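Local coordinates for protein extracellular ligand-binding receptor (Desulfohalobium retbaense DSM 5692, PDB 5ERE) that probably serves as an extracellular sensor that binds the keto acid 2-oxo-4-methylpentanoate in a periplasmic-binding-protein module coupled to a tandem PAS-type sensor, at residues S11-E15 and N161-M165; S72-S76 and M134-L138; L336-F340 and S547-H551. All blocks are in the same frame, centred on the assembly; numbering follows the deposited sequence.

Interaction 1: S11-E15 and N161-M165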
loop_
_atom_site.group_PDB
_atom_site.type_symbol
_atom_site.label_atom_id
_atom_site.label_comp_id
_atom_site.label_asym_id
_atom_site.label_seq_id
_atom_site.Cartn_x
_atom_site.Cartn_y
_atom_site.Cartn_z
ATOM N N SER A 11 -21.053 6.285 24.517
ATOM C CA SER A 11 -20.652 6.013 25.900
ATOM C C SER A 11 -19.393 5.166 25.904
ATOM O O SER A 11 -19.449 3.951 26.061
ATOM C CB SER A 11 -21.771 5.289 26.641
ATOM O OG SER A 11 -22.921 6.093 26.744
ATOM N N SER A 12 -18.263 5.838 25.729
ATOM C CA SER A 12 -16.987 5.194 25.497
ATOM C C SER A 12 -15.893 6.254 25.388
ATOM O O SER A 12 -16.181 7.465 25.384
ATOM C CB SER A 12 -17.027 4.329 24.229
ATOM O OG SER A 12 -16.585 5.036 23.083
ATOM N N ALA A 13 -14.642 5.787 25.321
ATOM C CA ALA A 13 -13.485 6.661 25.064
ATOM C C ALA A 13 -13.559 7.387 23.681
ATOM O O ALA A 13 -12.844 8.368 23.427
ATOM C CB ALA A 13 -12.232 5.850 25.147
ATOM N N PHE A 14 -14.395 6.871 22.786
ATOM C CA PHE A 14 -14.466 7.403 21.411
ATOM C C PHE A 14 -15.731 8.230 21.184
ATOM O O PHE A 14 -16.238 8.368 20.053
ATOM C CB PHE A 14 -14.317 6.227 20.443
ATOM C CG PHE A 14 -13.171 5.317 20.836
ATOM C CD1 PHE A 14 -11.872 5.785 20.759
ATOM C CD2 PHE A 14 -13.398 4.024 21.319
ATOM C CE1 PHE A 14 -10.790 4.976 21.147
ATOM C CE2 PHE A 14 -12.313 3.198 21.723
ATOM C CZ PHE A 14 -11.019 3.678 21.624
ATOM N N GLU A 15 -16.186 8.839 22.275
ATOM C CA GLU A 15 -17.324 9.752 22.279
ATOM C C GLU A 15 -17.197 10.798 21.173
ATOM O O GLU A 15 -18.163 11.032 20.446
ATOM C CB GLU A 15 -17.459 10.448 23.645
ATOM C CG GLU A 15 -18.746 11.256 23.824
ATOM C CD GLU A 15 -18.927 11.764 25.242
ATOM O OE1 GLU A 15 -17.906 12.041 25.915
ATOM O OE2 GLU A 15 -20.095 11.874 25.682
ATOM N N ASN A 161 -6.866 -0.389 28.222
ATOM C CA ASN A 161 -8.254 0.013 28.197
ATOM C C ASN A 161 -8.376 1.514 27.922
ATOM O O ASN A 161 -7.913 2.322 28.735
ATOM C CB ASN A 161 -8.918 -0.340 29.518
ATOM C CG ASN A 161 -10.413 -0.114 29.480
ATOM O OD1 ASN A 161 -10.888 1.005 29.645
ATOM N ND2 ASN A 161 -11.160 -1.175 29.229
ATOM N N PRO A 162 -8.984 1.906 26.776
ATOM C CA PRO A 162 -9.017 3.345 26.467
ATOM C C PRO A 162 -9.938 4.157 27.388
ATOM O O PRO A 162 -9.779 5.374 27.498
ATOM C CB PRO A 162 -9.502 3.383 25.006
ATOM C CG PRO A 162 -10.272 2.140 24.813
ATOM C CD PRO A 162 -9.535 1.099 25.673
ATOM N N GLN A 163 -10.907 3.523 28.025
ATOM C CA GLN A 163 -11.686 4.249 29.024
ATOM C C GLN A 163 -10.854 4.475 30.315
ATOM O O GLN A 163 -10.829 5.573 30.861
ATOM C CB GLN A 163 -12.982 3.499 29.353
ATOM C CG GLN A 163 -14.090 3.611 28.268
ATOM C CD GLN A 163 -13.861 2.671 27.087
ATOM O OE1 GLN A 163 -13.927 3.083 25.926
ATOM N NE2 GLN A 163 -13.602 1.398 27.382
ATOM N N GLN A 164 -10.160 3.451 30.795
ATOM C CA GLN A 164 -9.422 3.584 32.063
ATOM C C GLN A 164 -8.145 4.439 31.959
ATOM O O GLN A 164 -7.904 5.288 32.805
ATOM C CB GLN A 164 -9.085 2.197 32.615
ATOM C CG GLN A 164 -10.253 1.523 33.331
ATOM C CD GLN A 164 -10.738 2.312 34.558
ATOM O OE1 GLN A 164 -10.060 3.230 35.037
ATOM N NE2 GLN A 164 -11.909 1.942 35.076
HETATM N N MSE A 165 -7.348 4.221 30.915
HETATM C CA MSE A 165 -6.105 4.984 30.657
HETATM C C MSE A 165 -5.072 4.801 31.775
HETATM O O MSE A 165 -4.278 5.705 32.079
HETATM C CB MSE A 165 -6.397 6.464 30.474
HETATM C CG MSE A 165 -7.249 6.747 29.204
HETATM SE SE MSE A 165 -6.428 5.933 27.616
HETATM C CE MSE A 165 -4.908 7.105 27.400
#
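A lone hydrogen bond, from the backbone N of Ala13 to the side-chain OE1 of Gln163, ties together two loops that belong to different lobes of the periplasmic binding protein fold. Segment 11-15 follows strand 3-8 of the five-stranded parallel sheet, whereas segment 161-165 follows strand 154-160 of the mixed sheet. The bond is nearly straight (169°), and Ala13 N lies 2.9 Å from Gln163 OE1, in the carbonyl plane and on a lone pair of the amide oxygen. The glutamine reaches it by folding back at chi2 (79°), which turns its amide towards the turn formed by Ser12 to Glu15.

That turn is preorganised. Ser12 OG accepts from the N of Phe14 in an ST turn, and also bonds to the O of Pro9. In the other loop, Asn161 OD1 accepts from Gln164 N, an Asx motif that holds the Pro162-Gln163 bend.

Beneath the polar bond runs an apolar seam. Ala13 CB meets Pro162 CB at 3.7 Å, and it also sits over the centre of one face of its own neighbour, the Phe14 ring. The far end of that ring slants against the proline, with Phe14 CZ 3.6 Å from Pro162 CG. Phe14 also belongs to the pocket for 2-oxo-4-methylpentanoic acid, so the seam adjoins the ligand.

One directional bond backed by modest apolar packing is consistent with a latch between lobes that closes around ligand and can part again.

Interaction 2: S72-S76 and M134-L138. With COI (2-oxo-4-methylpentanoic acid), chain B.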
loop_
_atom_site.group_PDB
_atom_site.type_symbol
_atom_site.label_atom_id
_atom_site.label_comp_id
_atom_site.label_asym_id
_atom_site.label_seq_id
_atom_site.Cartn_x
_atom_site.Cartn_y
_atom_site.Cartn_z
ATOM N N SER A 72 -14.604 -1.496 14.858
ATOM C CA SER A 72 -14.276 -2.863 14.445
ATOM C C SER A 72 -14.946 -3.911 15.330
ATOM O O SER A 72 -15.375 -4.948 14.834
ATOM C CB SER A 72 -12.763 -3.061 14.451
ATOM O OG SER A 72 -12.162 -2.119 13.576
ATOM N N TRP A 73 -15.079 -3.620 16.622
ATOM C CA TRP A 73 -15.682 -4.588 17.537
ATOM C C TRP A 73 -17.191 -4.636 17.426
ATOM O O TRP A 73 -17.773 -5.726 17.364
ATOM C CB TRP A 73 -15.272 -4.317 19.003
ATOM C CG TRP A 73 -15.326 -2.889 19.477
ATOM C CD1 TRP A 73 -16.284 -2.324 20.265
ATOM C CD2 TRP A 73 -14.358 -1.863 19.226
ATOM N NE1 TRP A 73 -15.987 -1.009 20.502
ATOM C CE2 TRP A 73 -14.804 -0.705 19.874
ATOM C CE3 TRP A 73 -13.156 -1.814 18.503
ATOM C CZ2 TRP A 73 -14.099 0.490 19.831
ATOM C CZ3 TRP A 73 -12.458 -0.618 18.455
ATOM C CH2 TRP A 73 -12.937 0.511 19.109
ATOM N N ALA A 74 -17.848 -3.480 17.386
ATOM C CA ALA A 74 -19.285 -3.495 17.162
ATOM C C ALA A 74 -19.584 -4.188 15.819
ATOM O O ALA A 74 -20.495 -5.016 15.708
ATOM C CB ALA A 74 -19.857 -2.111 17.177
ATOM N N SER A 75 -18.791 -3.875 14.805
ATOM C CA SER A 75 -19.110 -4.319 13.466
ATOM C C SER A 75 -18.872 -5.829 13.330
ATOM O O SER A 75 -19.636 -6.513 12.666
ATOM C CB SER A 75 -18.298 -3.543 12.414
ATOM O OG SER A 75 -18.757 -2.189 12.265
ATOM N N SER A 76 -17.817 -6.348 13.954
ATOM C CA SER A 76 -17.528 -7.769 13.851
ATOM C C SER A 76 -18.631 -8.596 14.539
ATOM O O SER A 76 -19.015 -9.643 14.041
ATOM C CB SER A 76 -16.146 -8.070 14.436
ATOM O OG SER A 76 -15.135 -7.721 13.502
HETATM N N MSE A 134 -4.907 -0.219 21.960
HETATM C CA MSE A 134 -6.202 -0.314 22.615
HETATM C C MSE A 134 -6.593 -1.760 22.730
HETATM O O MSE A 134 -6.407 -2.524 21.786
HETATM C CB MSE A 134 -7.287 0.487 21.820
HETATM C CG MSE A 134 -7.467 0.048 20.397
HETATM SE SE MSE A 134 -8.887 1.153 19.427
HETATM C CE MSE A 134 -8.000 2.886 19.403
ATOM N N ASP A 135 -7.117 -2.150 23.890
ATOM C CA ASP A 135 -7.509 -3.541 24.116
ATOM C C ASP A 135 -8.874 -3.901 23.505
ATOM O O ASP A 135 -9.876 -4.054 24.208
ATOM C CB ASP A 135 -7.508 -3.851 25.625
ATOM C CG ASP A 135 -7.745 -5.336 25.918
ATOM O OD1 ASP A 135 -7.211 -6.199 25.181
ATOM O OD2 ASP A 135 -8.475 -5.643 26.884
ATOM N N ASN A 136 -8.893 -4.059 22.186
ATOM C CA ASN A 136 -10.055 -4.568 21.492
ATOM C C ASN A 136 -9.571 -5.167 20.189
ATOM O O ASN A 136 -8.368 -5.170 19.941
ATOM C CB ASN A 136 -11.086 -3.455 21.261
ATOM C CG ASN A 136 -10.478 -2.207 20.656
ATOM O OD1 ASN A 136 -9.742 -2.269 19.674
ATOM N ND2 ASN A 136 -10.781 -1.065 21.248
ATOM N N ASN A 137 -10.479 -5.650 19.336
ATOM C CA ASN A 137 -10.024 -6.377 18.160
ATOM C C ASN A 137 -9.269 -5.477 17.141
ATOM O O ASN A 137 -8.527 -5.985 16.307
ATOM C CB ASN A 137 -11.199 -7.113 17.483
ATOM C CG ASN A 137 -12.227 -6.152 16.835
ATOM O OD1 ASN A 137 -12.387 -5.021 17.263
ATOM N ND2 ASN A 137 -12.945 -6.634 15.833
ATOM N N LEU A 138 -9.398 -4.154 17.219
ATOM C CA LEU A 138 -8.557 -3.318 16.371
ATOM C C LEU A 138 -7.110 -3.361 16.870
ATOM O O LEU A 138 -6.186 -3.554 16.086
ATOM C CB LEU A 138 -9.054 -1.858 16.319
ATOM C CG LEU A 138 -8.215 -0.916 15.428
ATOM C CD1 LEU A 138 -8.428 -1.171 13.934
ATOM C CD2 LEU A 138 -8.497 0.554 15.716
HETATM C C1 COI B . -11.743 1.008 13.986
HETATM O O1 COI B . -12.225 0.065 14.667
HETATM O O2 COI B . -11.180 0.817 12.879
HETATM C C2 COI B . -11.909 2.400 14.495
HETATM O O3 COI B . -11.428 3.336 13.886
HETATM C C3 COI B . -12.724 2.542 15.758
HETATM C C4 COI B . -12.661 3.942 16.256
HETATM C C5 COI B . -13.899 4.177 17.095
HETATM C C6 COI B . -11.365 4.026 17.049
#
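The backbone O of Ser72 is gripped by three donors at the start of helix 72-84, where the two lobes of the type I periplasmic binding protein fold meet at the ligand cleft. Two come from the same helix: Ser76 N, 2.9 Å from Ser72 O, makes the ordinary helical bond, and Ser76 OG also donates to it while accepting from the N of Lys98. The third crosses the cleft. Asn137 ND2 stands 3.1 Å from Ser72 O and well above the carbonyl plane, although its N-H points almost straight at the oxygen (168°), which lies close to the plane of the amide.

Trp73 meets two asparagines in different ways. The amide of Asn136 lies nearly flat on one face of the indole, 23° from parallel, with Asn136 ND2 3.3 Å above the ring plane and displaced towards the rim. Asn137 instead meets the indole at its edge, its OD1 in the ring plane and 3.5 Å from Trp73 CE3. With CG set between its backbone N and carbonyl carbon (chi1 45°), Trp73 brings the indole under the Asn136 amide. The selenium of Met134, a selenomethionine, approaches the same ring obliquely, a Met-aromatic contact with SE 4.1 Å from Trp73 CZ3. Asn136 is the N-cap of helix 137-149, its OD1 accepting a weak bond from Leu138 N.

Helix 72-84 begins beside the carboxylate of the keto acid, and its N-terminus would be expected to help stabilise that charge. Ser72 N donates to COI O1 over 2.9 Å; Ala95 N and Arg210 also bind the ligand. From helix 137-149 the apolar side chain of Leu138 closes in, its CD1 methyl 3.6 Å from COI O2.

Interaction 3: L336-F340 and S547-H551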
loop_
_atom_site.group_PDB
_atom_site.type_symbol
_atom_site.label_atom_id
_atom_site.label_comp_id
_atom_site.label_asym_id
_atom_site.label_seq_id
_atom_site.Cartn_x
_atom_site.Cartn_y
_atom_site.Cartn_z
ATOM N N LEU A 336 15.475 -2.650 -6.905
ATOM C CA LEU A 336 15.924 -2.895 -8.275
ATOM C C LEU A 336 17.444 -3.098 -8.360
ATOM O O LEU A 336 17.900 -3.996 -9.056
ATOM C CB LEU A 336 15.494 -1.749 -9.207
ATOM C CG LEU A 336 13.987 -1.712 -9.517
ATOM C CD1 LEU A 336 13.529 -0.373 -10.112
ATOM C CD2 LEU A 336 13.527 -2.910 -10.417
ATOM N N ASN A 337 18.240 -2.264 -7.683
ATOM C CA ASN A 337 19.694 -2.452 -7.716
ATOM C C ASN A 337 20.118 -3.778 -7.128
ATOM O O ASN A 337 21.023 -4.412 -7.646
ATOM C CB ASN A 337 20.419 -1.313 -6.988
ATOM C CG ASN A 337 20.381 0.001 -7.797
ATOM O OD1 ASN A 337 20.389 -0.012 -9.040
ATOM N ND2 ASN A 337 20.301 1.122 -7.098
ATOM N N ALA A 338 19.462 -4.205 -6.058
ATOM C CA ALA A 338 19.804 -5.473 -5.435
ATOM C C ALA A 338 19.365 -6.670 -6.304
ATOM O O ALA A 338 20.025 -7.716 -6.362
ATOM C CB ALA A 338 19.178 -5.556 -4.076
ATOM N N ILE A 339 18.247 -6.537 -6.991
ATOM C CA ILE A 339 17.891 -7.589 -7.935
ATOM C C ILE A 339 18.930 -7.693 -9.044
ATOM O O ILE A 339 19.426 -8.784 -9.336
ATOM C CB ILE A 339 16.482 -7.348 -8.524
ATOM C CG1 ILE A 339 15.477 -7.579 -7.406
ATOM C CG2 ILE A 339 16.227 -8.276 -9.670
ATOM C CD1 ILE A 339 14.052 -7.112 -7.752
ATOM N N PHE A 340 19.276 -6.570 -9.663
ATOM C CA PHE A 340 20.312 -6.556 -10.688
ATOM C C PHE A 340 21.668 -7.089 -10.173
ATOM O O PHE A 340 22.378 -7.787 -10.891
ATOM C CB PHE A 340 20.521 -5.133 -11.222
ATOM C CG PHE A 340 19.517 -4.694 -12.285
ATOM C CD1 PHE A 340 19.209 -5.495 -13.381
ATOM C CD2 PHE A 340 18.911 -3.440 -12.190
ATOM C CE1 PHE A 340 18.286 -5.043 -14.371
ATOM C CE2 PHE A 340 18.001 -3.006 -13.147
ATOM C CZ PHE A 340 17.689 -3.829 -14.236
ATOM N N SER A 547 18.450 6.869 -10.978
ATOM C CA SER A 547 18.848 5.943 -12.007
ATOM C C SER A 547 19.218 4.606 -11.393
ATOM O O SER A 547 19.704 4.531 -10.269
ATOM C CB SER A 547 20.009 6.491 -12.830
ATOM O OG SER A 547 19.618 7.631 -13.570
ATOM N N ILE A 548 18.930 3.565 -12.157
ATOM C CA ILE A 548 19.326 2.201 -11.861
ATOM C C ILE A 548 19.951 1.553 -13.091
ATOM O O ILE A 548 19.563 1.841 -14.227
ATOM C CB ILE A 548 18.127 1.356 -11.430
ATOM C CG1 ILE A 548 16.963 1.580 -12.423
ATOM C CG2 ILE A 548 17.714 1.732 -10.017
ATOM C CD1 ILE A 548 16.109 0.479 -12.495
ATOM N N GLY A 549 20.904 0.657 -12.876
ATOM C CA GLY A 549 21.489 -0.064 -13.991
ATOM C C GLY A 549 22.766 -0.812 -13.679
ATOM O O GLY A 549 23.177 -0.896 -12.523
ATOM N N LEU A 550 23.384 -1.349 -14.723
ATOM C CA LEU A 550 24.655 -2.049 -14.626
ATOM C C LEU A 550 25.503 -1.832 -15.871
ATOM O O LEU A 550 24.970 -1.651 -16.972
ATOM C CB LEU A 550 24.450 -3.569 -14.443
ATOM C CG LEU A 550 23.764 -4.173 -13.220
ATOM C CD1 LEU A 550 23.484 -5.670 -13.446
ATOM C CD2 LEU A 550 24.642 -3.978 -11.971
ATOM N N HIS A 551 26.822 -1.861 -15.682
ATOM C CA HIS A 551 27.775 -1.978 -16.784
ATOM C C HIS A 551 27.600 -0.865 -17.821
ATOM O O HIS A 551 27.817 -1.096 -19.019
ATOM C CB HIS A 551 27.639 -3.336 -17.477
ATOM C CG HIS A 551 27.752 -4.507 -16.554
ATOM N ND1 HIS A 551 28.848 -4.698 -15.731
ATOM C CD2 HIS A 551 26.920 -5.551 -16.325
ATOM C CE1 HIS A 551 28.681 -5.810 -15.036
ATOM N NE2 HIS A 551 27.521 -6.349 -15.376
HETATM O O HOH W 1 22.336 -2.096 -10.183
HETATM O O HOH W 2 22.495 1.473 -10.267
#
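Ile548 meets Phe340 at about a right angle, its CD1 methyl at the ring edge, close to the ring plane and 4.0 Å from Phe340 CE2. The pair joins the long helix 324-357 to strand 541-550 in the antiparallel sheet of the second PAS-like module, an alpha/beta packing that fits the tandem PAS layout of Cache-type sensors. Over these short segments helix and strand run almost exactly parallel, 3° apart, with axes 8.2 Å from each other. Residues one helical turn apart, Leu336 and Phe340, both direct side chains at the strand, and alternate strand residues Ile548 and Leu550 answer them.

The same CD1 methyl of Ile548 also receives Leu336, which comes in at a slant to bring its CD1 to 3.6 Å. CG1 of Ile548 occupies the position between backbone N and carbonyl carbon (chi1 48°), and this sends CD1 towards the apolar pair and its other branch, CG2, towards Asn337. There the amide oxygen presses on the methyl, Asn337 OD1 lying 3.3 Å from Ile548 CG2. Leu550 packs further along, its CD1 3.7 Å from Phe340 CB and also beside the carbonyl oxygen of Phe340. Helix 461-470 adds to this apolar layer through Phe462, which touches both Leu336 and Ile548, and the ring of Phe461 meets that of Phe340.

At the polar border the contact is bridged by solvent. Between Ile548 and Leu550 the strand presents the backbone of Gly549, and two waters both donate to Asn337 OD1. One, 2.9 Å from Asn337 OD1, accepts from Gly549 N; the other donates as well to the carbonyl of Gly549, 2.8 Å from its O.

Interactions 1 and 2 belong to one ligand-binding module. Their centres are 13 Å apart, with segments 72-76 and 134-138 nested between those of interaction 1. They touch through Phe14, whose CE2 packs 3.8 Å from Trp73 CZ2 and whose CZ lies 3.8 Å from Met134 CE. Together they join the two lobes around 2-oxo-4-methylpentanoic acid, interaction 2 gripping its carboxylate and interaction 1 contributing Phe14 to the pocket. Interaction 3 follows later in the chain, in the tandem PAS region, with its centre 51 Å from that of interaction 1 and 44 Å from that of interaction 2. The Phe340 side chain there is about 14 Å from the bound cytosine, so interaction 3 lines neither pocket.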